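Local coordinates for protein tail lysozyme, putative (PDB 2IA7) that is of unknown function but, as a putative tail lysozyme of the gp25 baseplate wedge family, probably forms part of a phage-tail-like contractile apparatus, at residues A[113-116]-A[121-124]; A[62-67]-A[73-78]; A[55-60]-A[80-85]. All coordinates share one frame; numbering follows the deposited sequence.

Interaction 1: A[113-116]-A[121-124]; sequences YRVR and RFNL
Tyr113 and Phe122 face each other as an antiparallel hydrogen-bonded pair, joined by two backbone bonds: Tyr113 N to Phe122 O at 3.0 Å and Phe122 N to Tyr113 O at 2.9 Å, both nearly straight at the hydrogen. Arg114 and Arg121 follow as a non-hydrogen-bonded pair, their CA atoms 4.4 Å apart. The axes of the short strands 113-115 and 121-124 run at 133° to each other, a strong twist from an antiparallel course.

On the face holding Tyr113 and Phe122, the tyrosine's CG sits between its backbone N and carbonyl carbon (chi1 64°), which swings the ring back across the partner strand. Its face then receives the CB of Phe122, 4.0 Å from the ring centroid, as a CH-pi contact. The two rings lie at 30° but are slid apart and barely overlap. Phe122 carries its ring to Val115, whose CG2 comes within 3.7 Å of Phe122 CE2; a small apolar valine suits this place, touching Ile34 as well. Leu124 CB meets the edge of the tyrosine ring. The phenol oxygen reaches a water that donates to Asn123 O, so the polar end of a buried ring is provided for. On the other face Arg114 forms a salt bridge with Glu91 through NE and a hydrogen bond from NH1 to Asn119 OD1.

Ile34 and Ile38 of helix 30-42 pack against Tyr113. Aromatic and aliphatic side chains directed at a helix, with arginines on the reverse face, mark the turn end of the beta hairpin 106-115/120-129, in a sheet covered by helices on one face.

Interaction 2: A[62-67]-A[73-78]; sequences RVFSVI and GLIENE
Arg62 reaches across to Glu78 and Leu74 of helix 69-86, and the edge and one face of its guanidinium do the work. At the edge, NE lies 3.0 Å from Glu78 OE2 and NH2 lies 3.2 Å from that same OE2, a side-on salt bridge in which two nitrogens grip one oxygen. That oxygen lies close to the guanidinium plane. The carboxylate is turned 78° against it, and presents its anti lone pair to NE while NH2 approaches from above the carboxylate plane. Over one face of the guanidinium sits Leu74 CD2, 3.5 Å from Arg62 NE; a leucine suits this place because a flat cation can rest on a methyl group while its N-H groups point outward along the plane to an acid. Bends at chi2 in both Arg62 (-103°) and Glu78 (-91°) bring the charged ends together.

Leu74 and Glu78 stand one helical turn apart, the i and i+4 spacing that sets their side chains along the same flank, so the irregular segment 62-67 lies against this flank of the helix it leads into. With an alanine in place of Glu78 the carboxylate is gone, and Arg62 NE and NH2 would probably be left without their shared acceptor, the guanidinium freer to turn off Leu74.

These close contacts are made on the solvent side, for Arg62 is exposed. Phe64 touches the helix more loosely: its ring edge meets Leu74 CD2 at 4.3 Å from CE1, and its CZ is 4.1 Å from Ile75 CG1. Ile75 is buried, touching Leu107 and Ile109 of strand 106-115 as well as Ile59, and its aliphatic side chain suits a place between loop, helix and sheet.

Interaction 3: A[55-60]-A[80-85]; sequences FGCGIH and KEALIL
Gly56 and Cys57 meet Ala82, whose methyl group is the one side chain that helix segment 80-85 brings to this contact. Just before them, Phe55 misses segment 80-85 itself, but its ring packs edge-to-face with Trp86, at the end of the same helix, and forms a cation-pi pair with Arg49. At Gly56 the chain passes close to the helix, and its carbonyl O lies 3.7 Å from Ala82 CB. The backbone angles here (133/-164) would jam any CB against the carbonyl of Phe55, so the absence of a side chain is what lets the chain take this course.

Cys57 comes next; its CA and that of Ala82, 5.2 Å apart, are the closest pair of CA atoms between the two segments. Such closeness depends on small residues: Cys57 CB sits 3.9 Å from Ala82 CB. A chi1 of 179° turns the thiol away from the backbone N and lays SG beside the same methyl, 4.0 Å from Ala82 CB, so a cysteine, small and buried, suits the place. In the alpha-beta fold of this gp25-like domain, the loop thus lies over helix 69-86, while Ile41 of helix 30-42 touches Ala82 and a backbone bond joins Cys57 to Thr44.

From Gly58 the chain enters a 3-10 segment and leaves Ala82, moving along to the earlier turns of helix 69-86 at Glu78 and Ile75. His60 gives a hydrogen bond from NE2 to Leu42 O.

Overall arrangement
Interactions 2 and 3 share helix 69-86, using successive parts of it, and their centres lie 13 Å apart. They touch directly, through Glu78 with Gly58 and Phe64 with Ile59. Along the chain interaction 2 falls within the span bounded by interaction 3, since the loop 55-67 turns into the helix and returns along it. Interaction 1 comes later, in the hairpin 106-115/120-129; its centre is about 17 Å from that of interaction 3 and 24 Å from that of interaction 2, across the chain's centre. Strand 106-115 links the regions, because helix 69-86 packs on it. The helix thus lies between loop and sheet, giving one compact gp25-like domain.

Interaction 1: A[113-116]-A[121-124]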
loop_
_atom_site.group_PDB
_atom_site.type_symbol
_atom_site.label_atom_id
_atom_site.label_comp_id
_atom_site.label_asym_id
_atom_site.label_seq_id
_atom_site.Cartn_x
_atom_site.Cartn_y
_atom_site.Cartn_z
ATOM N N TYR A 113 2.186 -6.224 9.497
ATOM C CA TYR A 113 2.297 -5.093 10.363
ATOM C C TYR A 113 1.776 -5.402 11.761
ATOM O O TYR A 113 1.033 -6.352 11.972
ATOM C CB TYR A 113 1.591 -3.900 9.746
ATOM C CG TYR A 113 0.094 -4.054 9.583
ATOM C CD1 TYR A 113 -0.813 -3.670 10.612
ATOM C CD2 TYR A 113 -0.462 -4.577 8.403
ATOM C CE1 TYR A 113 -2.188 -3.797 10.430
ATOM C CE2 TYR A 113 -1.824 -4.697 8.231
ATOM C CZ TYR A 113 -2.697 -4.278 9.226
ATOM O OH TYR A 113 -4.044 -4.445 9.046
ATOM N N ARG A 114 2.229 -4.590 12.697
ATOM C CA ARG A 114 1.841 -4.642 14.126
ATOM C C ARG A 114 0.995 -3.408 14.449
ATOM O O ARG A 114 1.348 -2.276 14.111
ATOM C CB ARG A 114 3.101 -4.654 15.010
ATOM C CG ARG A 114 2.826 -4.712 16.485
ATOM C CD ARG A 114 4.137 -4.777 17.269
ATOM N NE ARG A 114 4.864 -3.538 17.137
ATOM C CZ ARG A 114 4.756 -2.479 17.937
ATOM N NH1 ARG A 114 3.961 -2.489 18.981
ATOM N NH2 ARG A 114 5.459 -1.393 17.677
ATOM N N VAL A 115 -0.195 -3.608 15.014
ATOM C CA VAL A 115 -1.001 -2.518 15.533
ATOM C C VAL A 115 -0.458 -2.130 16.873
ATOM O O VAL A 115 -0.383 -2.947 17.771
ATOM C CB VAL A 115 -2.494 -2.906 15.621
ATOM C CG1 VAL A 115 -3.303 -1.796 16.284
ATOM C CG2 VAL A 115 -3.026 -3.135 14.185
ATOM N N ARG A 116 0.013 -0.898 16.975
ATOM C CA ARG A 116 0.763 -0.470 18.148
ATOM C C ARG A 116 -0.101 -0.523 19.394
ATOM O O ARG A 116 0.392 -0.872 20.483
ATOM C CB ARG A 116 1.342 0.959 17.952
ATOM C CG ARG A 116 2.388 1.048 16.872
ATOM C CD ARG A 116 2.763 2.518 16.620
ATOM N NE ARG A 116 3.612 2.685 15.444
ATOM C CZ ARG A 116 4.905 2.393 15.407
ATOM N NH1 ARG A 116 5.512 1.931 16.491
ATOM N NH2 ARG A 116 5.584 2.523 14.269
ATOM N N ARG A 121 -0.527 -8.643 15.446
ATOM C CA ARG A 121 -0.020 -8.672 14.092
ATOM C C ARG A 121 -1.096 -9.052 13.110
ATOM O O ARG A 121 -1.923 -9.905 13.388
ATOM C CB ARG A 121 1.184 -9.608 14.012
ATOM C CG ARG A 121 2.284 -9.145 14.952
ATOM C CD ARG A 121 3.547 -9.921 14.856
ATOM N NE ARG A 121 4.597 -9.170 15.533
ATOM C CZ ARG A 121 5.900 -9.376 15.378
ATOM N NH1 ARG A 121 6.357 -10.337 14.576
ATOM N NH2 ARG A 121 6.748 -8.591 16.030
ATOM N N PHE A 122 -1.036 -8.396 11.941
ATOM C CA PHE A 122 -1.960 -8.642 10.870
ATOM C C PHE A 122 -1.209 -8.713 9.552
ATOM O O PHE A 122 -0.073 -8.240 9.434
ATOM C CB PHE A 122 -3.026 -7.535 10.802
ATOM C CG PHE A 122 -3.882 -7.494 11.954
ATOM C CD1 PHE A 122 -5.016 -8.245 11.999
ATOM C CD2 PHE A 122 -3.562 -6.689 13.009
ATOM C CE1 PHE A 122 -5.811 -8.210 13.112
ATOM C CE2 PHE A 122 -4.329 -6.650 14.096
ATOM C CZ PHE A 122 -5.454 -7.377 14.163
ATOM N N ASN A 123 -1.858 -9.316 8.563
ATOM C CA ASN A 123 -1.352 -9.371 7.197
ATOM C C ASN A 123 -2.377 -8.709 6.292
ATOM O O ASN A 123 -3.596 -8.761 6.551
ATOM C CB ASN A 123 -1.129 -10.822 6.779
ATOM C CG ASN A 123 -0.269 -10.943 5.505
ATOM O OD1 ASN A 123 0.927 -10.644 5.526
ATOM N ND2 ASN A 123 -0.888 -11.434 4.412
ATOM N N LEU A 124 -1.917 -8.060 5.216
ATOM C CA LEU A 124 -2.790 -7.496 4.239
ATOM C C LEU A 124 -2.104 -7.631 2.905
ATOM O O LEU A 124 -0.907 -7.402 2.816
ATOM C CB LEU A 124 -2.981 -6.008 4.543
ATOM C CG LEU A 124 -3.960 -5.204 3.720
ATOM C CD1 LEU A 124 -4.645 -4.093 4.538
ATOM C CD2 LEU A 124 -3.184 -4.579 2.532
HETATM O O HOH W 1 -5.235 -6.625 7.619
#

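Interaction 2: A[62-67]-A[73-78]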
loop_
_atom_site.group_PDB
_atom_site.type_symbol
_atom_site.label_atom_id
_atom_site.label_comp_id
_atom_site.label_asym_id
_atom_site.label_seq_id
_atom_site.Cartn_x
_atom_site.Cartn_y
_atom_site.Cartn_z
ATOM N N ARG A 62 4.866 6.778 -10.947
ATOM C CA ARG A 62 5.929 6.080 -11.647
ATOM C C ARG A 62 5.461 5.516 -12.980
ATOM O O ARG A 62 4.345 5.050 -13.075
ATOM C CB ARG A 62 6.403 4.918 -10.814
ATOM C CG ARG A 62 6.955 5.288 -9.449
ATOM C CD ARG A 62 8.452 5.226 -9.475
ATOM N NE ARG A 62 9.052 5.663 -8.210
ATOM C CZ ARG A 62 10.318 6.089 -8.129
ATOM N NH1 ARG A 62 11.073 6.093 -9.207
ATOM N NH2 ARG A 62 10.817 6.488 -6.972
ATOM N N VAL A 63 6.343 5.538 -13.979
ATOM C CA VAL A 63 6.163 4.764 -15.216
ATOM C C VAL A 63 7.347 3.832 -15.307
ATOM O O VAL A 63 8.465 4.250 -15.031
ATOM C CB VAL A 63 6.089 5.653 -16.465
ATOM C CG1 VAL A 63 5.808 4.800 -17.702
ATOM C CG2 VAL A 63 4.999 6.695 -16.300
ATOM N N PHE A 64 7.087 2.562 -15.624
ATOM C CA PHE A 64 8.117 1.534 -15.679
ATOM C C PHE A 64 8.253 0.996 -17.092
ATOM O O PHE A 64 7.290 0.536 -17.671
ATOM C CB PHE A 64 7.796 0.392 -14.737
ATOM C CG PHE A 64 7.712 0.816 -13.318
ATOM C CD1 PHE A 64 8.863 1.031 -12.574
ATOM C CD2 PHE A 64 6.489 1.053 -12.737
ATOM C CE1 PHE A 64 8.773 1.441 -11.239
ATOM C CE2 PHE A 64 6.400 1.455 -11.407
ATOM C CZ PHE A 64 7.559 1.656 -10.670
ATOM N N SER A 65 9.461 1.070 -17.628
ATOM C CA SER A 65 9.799 0.473 -18.905
ATOM C C SER A 65 10.037 -0.985 -18.668
ATOM O O SER A 65 9.700 -1.829 -19.495
ATOM C CB SER A 65 11.112 1.067 -19.444
ATOM O OG SER A 65 10.996 2.436 -19.745
ATOM N N VAL A 66 10.689 -1.251 -17.539
ATOM C CA VAL A 66 11.016 -2.595 -17.115
ATOM C C VAL A 66 10.766 -2.707 -15.620
ATOM O O VAL A 66 10.982 -1.750 -14.868
ATOM C CB VAL A 66 12.493 -2.921 -17.400
ATOM C CG1 VAL A 66 12.874 -4.229 -16.768
ATOM C CG2 VAL A 66 12.744 -2.963 -18.906
ATOM N N ILE A 67 10.300 -3.862 -15.192
ATOM C CA ILE A 67 10.229 -4.129 -13.771
ATOM C C ILE A 67 11.184 -5.272 -13.460
ATOM O O ILE A 67 10.914 -6.425 -13.773
ATOM C CB ILE A 67 8.798 -4.418 -13.335
ATOM C CG1 ILE A 67 7.966 -3.133 -13.533
ATOM C CG2 ILE A 67 8.793 -4.888 -11.871
ATOM C CD1 ILE A 67 6.477 -3.403 -13.630
ATOM N N GLY A 73 11.807 -3.839 -5.166
ATOM C CA GLY A 73 12.212 -3.179 -3.942
ATOM C C GLY A 73 11.852 -1.714 -3.899
ATOM O O GLY A 73 11.450 -1.191 -2.876
ATOM N N LEU A 74 11.957 -1.036 -5.016
ATOM C CA LEU A 74 11.542 0.349 -5.123
ATOM C C LEU A 74 10.054 0.497 -4.841
ATOM O O LEU A 74 9.677 1.383 -4.033
ATOM C CB LEU A 74 11.877 0.844 -6.501
ATOM C CG LEU A 74 11.641 2.303 -6.835
ATOM C CD1 LEU A 74 12.600 2.782 -7.873
ATOM C CD2 LEU A 74 10.218 2.452 -7.325
ATOM N N ILE A 75 9.234 -0.392 -5.422
ATOM C CA ILE A 75 7.790 -0.444 -5.198
ATOM C C ILE A 75 7.475 -0.692 -3.728
ATOM O O ILE A 75 6.711 0.047 -3.117
ATOM C CB ILE A 75 7.137 -1.473 -6.088
ATOM C CG1 ILE A 75 7.314 -1.000 -7.541
ATOM C CG2 ILE A 75 5.690 -1.735 -5.693
ATOM C CD1 ILE A 75 7.102 -2.185 -8.542
ATOM N N GLU A 76 8.180 -1.638 -3.146
ATOM C CA GLU A 76 8.090 -1.906 -1.728
ATOM C C GLU A 76 8.343 -0.666 -0.903
ATOM O O GLU A 76 7.644 -0.415 0.072
ATOM C CB GLU A 76 9.065 -3.015 -1.328
ATOM C CG GLU A 76 8.640 -4.401 -1.777
ATOM C CD GLU A 76 9.785 -5.399 -1.884
ATOM O OE1 GLU A 76 10.945 -5.058 -1.518
ATOM O OE2 GLU A 76 9.537 -6.502 -2.379
ATOM N N ASN A 77 9.378 0.074 -1.223
ATOM C CA ASN A 77 9.787 1.136 -0.345
ATOM C C ASN A 77 8.916 2.379 -0.528
ATOM O O ASN A 77 8.672 3.096 0.446
ATOM C CB ASN A 77 11.272 1.409 -0.584
ATOM C CG ASN A 77 12.147 0.234 -0.131
ATOM O OD1 ASN A 77 11.729 -0.564 0.724
ATOM N ND2 ASN A 77 13.354 0.111 -0.697
ATOM N N GLU A 78 8.305 2.528 -1.694
ATOM C CA GLU A 78 7.270 3.541 -1.883
ATOM C C GLU A 78 6.051 3.245 -0.996
ATOM O O GLU A 78 5.431 4.150 -0.393
ATOM C CB GLU A 78 6.823 3.621 -3.333
ATOM C CG GLU A 78 7.838 4.280 -4.234
ATOM C CD GLU A 78 7.640 5.748 -4.355
ATOM O OE1 GLU A 78 7.147 6.394 -3.424
ATOM O OE2 GLU A 78 8.006 6.256 -5.409
#

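Interaction 3: A[55-60]-A[80-85]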
loop_
_atom_site.group_PDB
_atom_site.type_symbol
_atom_site.label_atom_id
_atom_site.label_comp_id
_atom_site.label_asym_id
_atom_site.label_seq_id
_atom_site.Cartn_x
_atom_site.Cartn_y
_atom_site.Cartn_z
ATOM N N PHE A 55 -1.272 13.885 0.133
ATOM C CA PHE A 55 -1.738 12.596 0.579
ATOM C C PHE A 55 -1.742 11.555 -0.518
ATOM O O PHE A 55 -2.253 11.808 -1.602
ATOM C CB PHE A 55 -3.143 12.710 1.142
ATOM C CG PHE A 55 -3.692 11.406 1.659
ATOM C CD1 PHE A 55 -3.480 10.984 2.950
ATOM C CD2 PHE A 55 -4.465 10.595 0.823
ATOM C CE1 PHE A 55 -3.958 9.755 3.372
ATOM C CE2 PHE A 55 -4.979 9.367 1.269
ATOM C CZ PHE A 55 -4.720 8.959 2.536
ATOM N N GLY A 56 -1.251 10.355 -0.198
ATOM C CA GLY A 56 -1.224 9.232 -1.107
ATOM C C GLY A 56 0.109 8.516 -1.147
ATOM O O GLY A 56 0.966 8.654 -0.251
ATOM N N CYS A 57 0.271 7.718 -2.198
ATOM C CA CYS A 57 1.412 6.845 -2.371
ATOM C C CYS A 57 2.140 7.168 -3.692
ATOM O O CYS A 57 1.509 7.305 -4.754
ATOM C CB CYS A 57 0.963 5.391 -2.360
ATOM S SG CYS A 57 2.266 4.199 -2.598
ATOM N N GLY A 58 3.452 7.313 -3.626
ATOM C CA GLY A 58 4.222 7.715 -4.775
ATOM C C GLY A 58 4.269 6.729 -5.916
ATOM O O GLY A 58 4.689 7.088 -7.006
ATOM N N ILE A 59 3.855 5.480 -5.696
ATOM C CA ILE A 59 3.829 4.494 -6.761
ATOM C C ILE A 59 3.012 4.962 -7.979
ATOM O O ILE A 59 3.370 4.645 -9.124
ATOM C CB ILE A 59 3.319 3.132 -6.263
ATOM C CG1 ILE A 59 3.830 2.018 -7.188
ATOM C CG2 ILE A 59 1.811 3.141 -6.103
ATOM C CD1 ILE A 59 5.364 2.032 -7.331
ATOM N N HIS A 60 1.966 5.760 -7.748
ATOM C CA HIS A 60 1.104 6.240 -8.811
ATOM C C HIS A 60 1.802 7.248 -9.720
ATOM O O HIS A 60 1.304 7.504 -10.803
ATOM C CB HIS A 60 -0.179 6.856 -8.212
ATOM C CG HIS A 60 -1.009 5.862 -7.442
ATOM N ND1 HIS A 60 -1.927 5.030 -8.045
ATOM C CD2 HIS A 60 -1.014 5.538 -6.134
ATOM C CE1 HIS A 60 -2.485 4.255 -7.125
ATOM N NE2 HIS A 60 -1.946 4.544 -5.956
ATOM N N LYS A 80 6.199 1.460 1.802
ATOM C CA LYS A 80 6.616 1.640 3.178
ATOM C C LYS A 80 6.496 3.122 3.512
ATOM O O LYS A 80 5.961 3.503 4.569
ATOM C CB LYS A 80 8.078 1.249 3.377
ATOM C CG LYS A 80 8.343 -0.251 3.373
ATOM C CD LYS A 80 9.869 -0.500 3.424
ATOM C CE LYS A 80 10.212 -1.949 3.150
ATOM N NZ LYS A 80 11.690 -2.098 3.206
ATOM N N GLU A 81 7.096 3.979 2.677
ATOM C CA GLU A 81 7.123 5.392 3.030
ATOM C C GLU A 81 5.745 6.011 3.175
ATOM O O GLU A 81 5.505 6.815 4.069
ATOM C CB GLU A 81 7.949 6.167 2.038
ATOM C CG GLU A 81 9.419 5.872 2.073
ATOM C CD GLU A 81 10.178 6.252 3.351
ATOM O OE1 GLU A 81 9.680 6.830 4.353
ATOM O OE2 GLU A 81 11.402 5.965 3.343
ATOM N N ALA A 82 4.833 5.642 2.312
ATOM C CA ALA A 82 3.461 6.133 2.376
ATOM C C ALA A 82 2.758 5.697 3.637
ATOM O O ALA A 82 2.056 6.502 4.261
ATOM C CB ALA A 82 2.702 5.697 1.136
ATOM N N LEU A 83 2.940 4.446 4.052
ATOM C CA LEU A 83 2.339 3.920 5.293
ATOM C C LEU A 83 2.909 4.486 6.577
ATOM O O LEU A 83 2.196 4.732 7.559
ATOM C CB LEU A 83 2.306 2.390 5.267
ATOM C CG LEU A 83 1.482 1.797 4.110
ATOM C CD1 LEU A 83 1.440 0.260 4.217
ATOM C CD2 LEU A 83 0.051 2.286 4.027
ATOM N N ILE A 84 4.215 4.714 6.552
ATOM C CA ILE A 84 4.899 5.362 7.690
ATOM C C ILE A 84 4.421 6.773 7.888
ATOM O O ILE A 84 4.153 7.187 8.990
ATOM C CB ILE A 84 6.402 5.343 7.491
ATOM C CG1 ILE A 84 6.880 3.912 7.637
ATOM C CG2 ILE A 84 7.116 6.290 8.487
ATOM C CD1 ILE A 84 8.320 3.726 7.197
ATOM N N LEU A 85 4.295 7.515 6.805
ATOM C CA LEU A 85 3.821 8.871 6.868
ATOM C C LEU A 85 2.346 8.946 7.256
ATOM O O LEU A 85 1.995 9.792 8.101
ATOM C CB LEU A 85 4.057 9.543 5.534
ATOM C CG LEU A 85 3.704 11.018 5.452
ATOM C CD1 LEU A 85 4.433 11.859 6.509
ATOM C CD2 LEU A 85 4.042 11.511 4.048
#